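Long-range contact in outer membrane protein Omp121 (Bacteroides thetaiotaomicron, PDB 5FQ8), which probably takes up a nutrient ligand across the bacterial outer membrane as a TonB-dependent receptor, its beta barrel closed by an internal plug domain: residues 59-73 with 81-93. Numbering follows the deposited sequence.
Sequences DVMSSLAGKIAGVQI and GASNSVIIRGVSS
Gln72 and Ile87 form a hydrogen-bonded pair of a small antiparallel hairpin in the plug domain, a compact example of a two-stranded ribbon with two unlike faces. Gln72 N gives Ile87 O a bond of 2.8 Å, and Ile87 N returns one of 3.0 Å to Gln72 O. Beyond the strand end, Arg89 N reaches Gly70 O (3.1 Å), the glycine lying in the type II turn that leads into Val71.

On the apolar face, Val71 and Ile73 lie side by side with Ile88 and Val86. With CG1 pointing away from its own carbonyl carbon (chi1 -67°), Ile73 brings CG1 to 3.6 Å from Val86 CG2, while Val71 CG2 meets Ile88 CG1 at 4.0 Å. On the other face the extended Gln72 chain runs alongside Ile87, Gln72 NE2 ending 3.8 Å from Ile87 CD1.

Further out, the Asp59 carboxylate and Asn84 amide approach from opposite directions, their planes 13° apart. Asn84 ND2 lies 3.0 Å from Asp59 OD2 but at a poor angle for bonding; its amide instead bonds Asn131. The Arg89 guanidinium forms salt bridges with Glu647, Glu649 and Glu703 of the barrel wall, whereas Ile88 packs on Ile143 of plug strand 138-144, which also touches Met61 and Leu64; helix 49-54 borders Val60 and Leu64.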
loop_
_atom_site.group_PDB
_atom_site.type_symbol
_atom_site.label_atom_id
_atom_site.label_comp_id
_atom_site.label_asym_id
_atom_site.label_seq_id
_atom_site.Cartn_x
_atom_site.Cartn_y
_atom_site.Cartn_z
ATOM N N ASP B 59 15.183 -27.090 -15.729
ATOM C CA ASP B 59 16.008 -25.949 -16.051
ATOM C C ASP B 59 17.031 -26.366 -17.094
ATOM O O ASP B 59 17.532 -27.490 -17.067
ATOM C CB ASP B 59 16.649 -25.461 -14.754
ATOM C CG ASP B 59 17.832 -24.624 -14.989
ATOM O OD1 ASP B 59 17.716 -23.614 -15.693
ATOM O OD2 ASP B 59 18.893 -24.977 -14.467
ATOM N N VAL B 60 17.311 -25.476 -18.037
ATOM C CA VAL B 60 18.244 -25.817 -19.097
ATOM C C VAL B 60 19.685 -25.843 -18.619
ATOM O O VAL B 60 20.507 -26.521 -19.235
ATOM C CB VAL B 60 18.053 -24.832 -20.263
ATOM C CG1 VAL B 60 19.342 -24.210 -20.694
ATOM C CG2 VAL B 60 17.464 -25.551 -21.409
ATOM N N MET B 61 19.995 -25.174 -17.509
ATOM C CA MET B 61 21.367 -24.922 -17.096
ATOM C C MET B 61 21.863 -25.796 -15.964
ATOM O O MET B 61 23.058 -26.051 -15.894
ATOM C CB MET B 61 21.513 -23.470 -16.670
ATOM C CG MET B 61 21.438 -22.545 -17.806
ATOM S SD MET B 61 22.840 -22.857 -18.813
ATOM C CE MET B 61 22.350 -22.151 -20.326
ATOM N N SER B 62 21.002 -26.230 -15.050
ATOM C CA SER B 62 21.511 -26.818 -13.820
ATOM C C SER B 62 22.073 -28.210 -14.038
ATOM O O SER B 62 22.848 -28.696 -13.205
ATOM C CB SER B 62 20.421 -26.840 -12.754
ATOM O OG SER B 62 19.390 -27.751 -13.054
ATOM N N SER B 63 21.703 -28.854 -15.143
ATOM C CA SER B 63 22.273 -30.148 -15.467
ATOM C C SER B 63 23.750 -30.035 -15.808
ATOM O O SER B 63 24.515 -30.969 -15.552
ATOM C CB SER B 63 21.500 -30.775 -16.625
ATOM O OG SER B 63 21.535 -29.936 -17.762
ATOM N N LEU B 64 24.172 -28.911 -16.373
ATOM C CA LEU B 64 25.557 -28.700 -16.759
ATOM C C LEU B 64 26.440 -28.271 -15.595
ATOM O O LEU B 64 27.546 -27.780 -15.829
ATOM C CB LEU B 64 25.632 -27.663 -17.875
ATOM C CG LEU B 64 24.734 -28.007 -19.045
ATOM C CD1 LEU B 64 24.634 -26.865 -20.004
ATOM C CD2 LEU B 64 25.319 -29.211 -19.726
ATOM N N ALA B 65 25.999 -28.444 -14.358
ATOM C CA ALA B 65 26.829 -28.073 -13.223
ATOM C C ALA B 65 28.081 -28.946 -13.172
ATOM O O ALA B 65 28.001 -30.169 -13.028
ATOM C CB ALA B 65 26.026 -28.183 -11.928
ATOM N N GLY B 66 29.240 -28.313 -13.309
ATOM C CA GLY B 66 30.493 -29.037 -13.242
ATOM C C GLY B 66 30.822 -29.876 -14.454
ATOM O O GLY B 66 31.593 -30.830 -14.344
ATOM N N LYS B 67 30.261 -29.555 -15.611
ATOM C CA LYS B 67 30.492 -30.339 -16.817
ATOM C C LYS B 67 31.264 -29.588 -17.882
ATOM O O LYS B 67 31.526 -30.154 -18.942
ATOM C CB LYS B 67 29.162 -30.818 -17.409
ATOM C CG LYS B 67 28.368 -31.758 -16.526
ATOM C CD LYS B 67 27.221 -32.378 -17.288
ATOM C CE LYS B 67 26.671 -33.631 -16.607
ATOM N NZ LYS B 67 26.212 -33.369 -15.209
ATOM N N ILE B 68 31.625 -28.333 -17.645
ATOM C CA ILE B 68 32.244 -27.487 -18.661
ATOM C C ILE B 68 33.276 -26.601 -17.989
ATOM O O ILE B 68 32.986 -25.951 -16.982
ATOM C CB ILE B 68 31.210 -26.620 -19.398
ATOM C CG1 ILE B 68 30.168 -27.491 -20.075
ATOM C CG2 ILE B 68 31.892 -25.762 -20.426
ATOM C CD1 ILE B 68 29.134 -26.710 -20.763
ATOM N N ALA B 69 34.475 -26.572 -18.541
ATOM C CA ALA B 69 35.553 -25.841 -17.901
ATOM C C ALA B 69 35.291 -24.352 -17.965
ATOM O O ALA B 69 34.869 -23.827 -18.995
ATOM C CB ALA B 69 36.886 -26.171 -18.566
ATOM N N GLY B 70 35.546 -23.675 -16.853
ATOM C CA GLY B 70 35.414 -22.235 -16.773
ATOM C C GLY B 70 34.003 -21.714 -16.655
ATOM O O GLY B 70 33.810 -20.497 -16.717
ATOM N N VAL B 71 33.016 -22.589 -16.501
ATOM C CA VAL B 71 31.616 -22.202 -16.428
ATOM C C VAL B 71 31.093 -22.689 -15.083
ATOM O O VAL B 71 30.769 -23.869 -14.913
ATOM C CB VAL B 71 30.798 -22.760 -17.597
ATOM C CG1 VAL B 71 29.353 -22.310 -17.484
ATOM C CG2 VAL B 71 31.376 -22.288 -18.908
ATOM N N GLN B 72 31.010 -21.779 -14.126
ATOM C CA GLN B 72 30.672 -22.116 -12.746
ATOM C C GLN B 72 29.169 -21.982 -12.582
ATOM O O GLN B 72 28.641 -20.876 -12.474
ATOM C CB GLN B 72 31.443 -21.211 -11.792
ATOM C CG GLN B 72 31.017 -21.259 -10.343
ATOM C CD GLN B 72 31.747 -20.222 -9.512
ATOM O OE1 GLN B 72 32.959 -20.130 -9.554
ATOM N NE2 GLN B 72 31.005 -19.424 -8.770
ATOM N N ILE B 73 28.471 -23.109 -12.570
ATOM C CA ILE B 73 27.017 -23.130 -12.543
ATOM C C ILE B 73 26.572 -23.663 -11.199
ATOM O O ILE B 73 27.032 -24.718 -10.763
ATOM C CB ILE B 73 26.453 -23.977 -13.693
ATOM C CG1 ILE B 73 26.748 -23.300 -15.016
ATOM C CG2 ILE B 73 24.967 -24.225 -13.512
ATOM C CD1 ILE B 73 26.483 -24.173 -16.171
ATOM N N GLY B 81 11.678 -23.751 -8.217
ATOM C CA GLY B 81 11.545 -22.510 -8.924
ATOM C C GLY B 81 12.629 -21.504 -8.674
ATOM O O GLY B 81 12.526 -20.389 -9.181
ATOM N N ALA B 82 13.667 -21.852 -7.927
ATOM C CA ALA B 82 14.675 -20.886 -7.539
ATOM C C ALA B 82 15.651 -20.624 -8.680
ATOM O O ALA B 82 15.595 -21.246 -9.737
ATOM C CB ALA B 82 15.395 -21.373 -6.295
ATOM N N SER B 83 16.549 -19.671 -8.478
ATOM C CA SER B 83 17.394 -19.222 -9.571
ATOM C C SER B 83 18.623 -20.110 -9.737
ATOM O O SER B 83 18.933 -20.953 -8.900
ATOM C CB SER B 83 17.818 -17.784 -9.345
ATOM O OG SER B 83 16.699 -16.937 -9.382
ATOM N N ASN B 84 19.321 -19.909 -10.850
ATOM C CA ASN B 84 20.564 -20.595 -11.149
ATOM C C ASN B 84 21.636 -19.579 -11.491
ATOM O O ASN B 84 21.436 -18.712 -12.341
ATOM C CB ASN B 84 20.404 -21.574 -12.309
ATOM C CG ASN B 84 19.410 -22.671 -12.012
ATOM O OD1 ASN B 84 19.646 -23.543 -11.178
ATOM N ND2 ASN B 84 18.285 -22.639 -12.703
ATOM N N SER B 85 22.779 -19.716 -10.855
ATOM C CA SER B 85 23.907 -18.848 -11.123
ATOM C C SER B 85 24.795 -19.472 -12.184
ATOM O O SER B 85 24.936 -20.693 -12.244
ATOM C CB SER B 85 24.694 -18.609 -9.845
ATOM O OG SER B 85 25.815 -17.815 -10.120
ATOM N N VAL B 86 25.374 -18.628 -13.034
ATOM C CA VAL B 86 26.274 -19.053 -14.098
ATOM C C VAL B 86 27.310 -17.960 -14.253
ATOM O O VAL B 86 27.014 -16.896 -14.800
ATOM C CB VAL B 86 25.553 -19.296 -15.433
ATOM C CG1 VAL B 86 26.554 -19.603 -16.507
ATOM C CG2 VAL B 86 24.616 -20.441 -15.324
ATOM N N ILE B 87 28.523 -18.218 -13.797
ATOM C CA ILE B 87 29.609 -17.252 -13.854
ATOM C C ILE B 87 30.713 -17.829 -14.723
ATOM O O ILE B 87 31.110 -18.985 -14.550
ATOM C CB ILE B 87 30.123 -16.898 -12.446
ATOM C CG1 ILE B 87 28.966 -16.477 -11.555
ATOM C CG2 ILE B 87 31.084 -15.759 -12.518
ATOM C CD1 ILE B 87 29.356 -16.309 -10.141
ATOM N N ILE B 88 31.194 -17.036 -15.665
ATOM C CA ILE B 88 32.105 -17.513 -16.690
ATOM C C ILE B 88 33.411 -16.770 -16.534
ATOM O O ILE B 88 33.467 -15.556 -16.747
ATOM C CB ILE B 88 31.526 -17.335 -18.100
ATOM C CG1 ILE B 88 30.462 -18.388 -18.368
ATOM C CG2 ILE B 88 32.606 -17.427 -19.145
ATOM C CD1 ILE B 88 30.059 -18.443 -19.784
ATOM N N ARG B 89 34.455 -17.504 -16.162
ATOM C CA ARG B 89 35.785 -16.954 -15.939
ATOM C C ARG B 89 35.751 -15.879 -14.856
ATOM O O ARG B 89 36.255 -14.769 -15.023
ATOM C CB ARG B 89 36.386 -16.436 -17.247
ATOM C CG ARG B 89 36.754 -17.570 -18.189
ATOM C CD ARG B 89 37.373 -17.108 -19.487
ATOM N NE ARG B 89 37.805 -18.226 -20.315
ATOM C CZ ARG B 89 38.390 -18.091 -21.499
ATOM N NH1 ARG B 89 38.612 -16.890 -21.989
ATOM N NH2 ARG B 89 38.753 -19.156 -22.191
ATOM N N GLY B 90 35.142 -16.229 -13.729
ATOM C CA GLY B 90 35.143 -15.378 -12.557
ATOM C C GLY B 90 34.240 -14.159 -12.652
ATOM O O GLY B 90 33.534 -13.916 -13.626
ATOM N N VAL B 91 34.291 -13.373 -11.586
ATOM C CA VAL B 91 33.498 -12.161 -11.449
ATOM C C VAL B 91 34.287 -10.988 -12.006
ATOM O O VAL B 91 35.402 -10.719 -11.566
ATOM C CB VAL B 91 33.123 -11.919 -9.982
ATOM C CG1 VAL B 91 32.604 -10.540 -9.802
ATOM C CG2 VAL B 91 32.108 -12.922 -9.524
ATOM N N SER B 92 33.724 -10.296 -12.981
ATOM C CA SER B 92 34.312 -9.047 -13.422
ATOM C C SER B 92 33.569 -7.843 -12.888
ATOM O O SER B 92 34.187 -6.819 -12.593
ATOM C CB SER B 92 34.331 -8.979 -14.941
ATOM O OG SER B 92 34.976 -10.112 -15.470
ATOM N N SER B 93 32.254 -7.948 -12.754
ATOM C CA SER B 93 31.420 -6.832 -12.332
ATOM C C SER B 93 31.385 -6.816 -10.813
ATOM O O SER B 93 30.940 -7.783 -10.188
ATOM C CB SER B 93 30.019 -6.974 -12.929
ATOM O OG SER B 93 29.251 -5.787 -12.811
#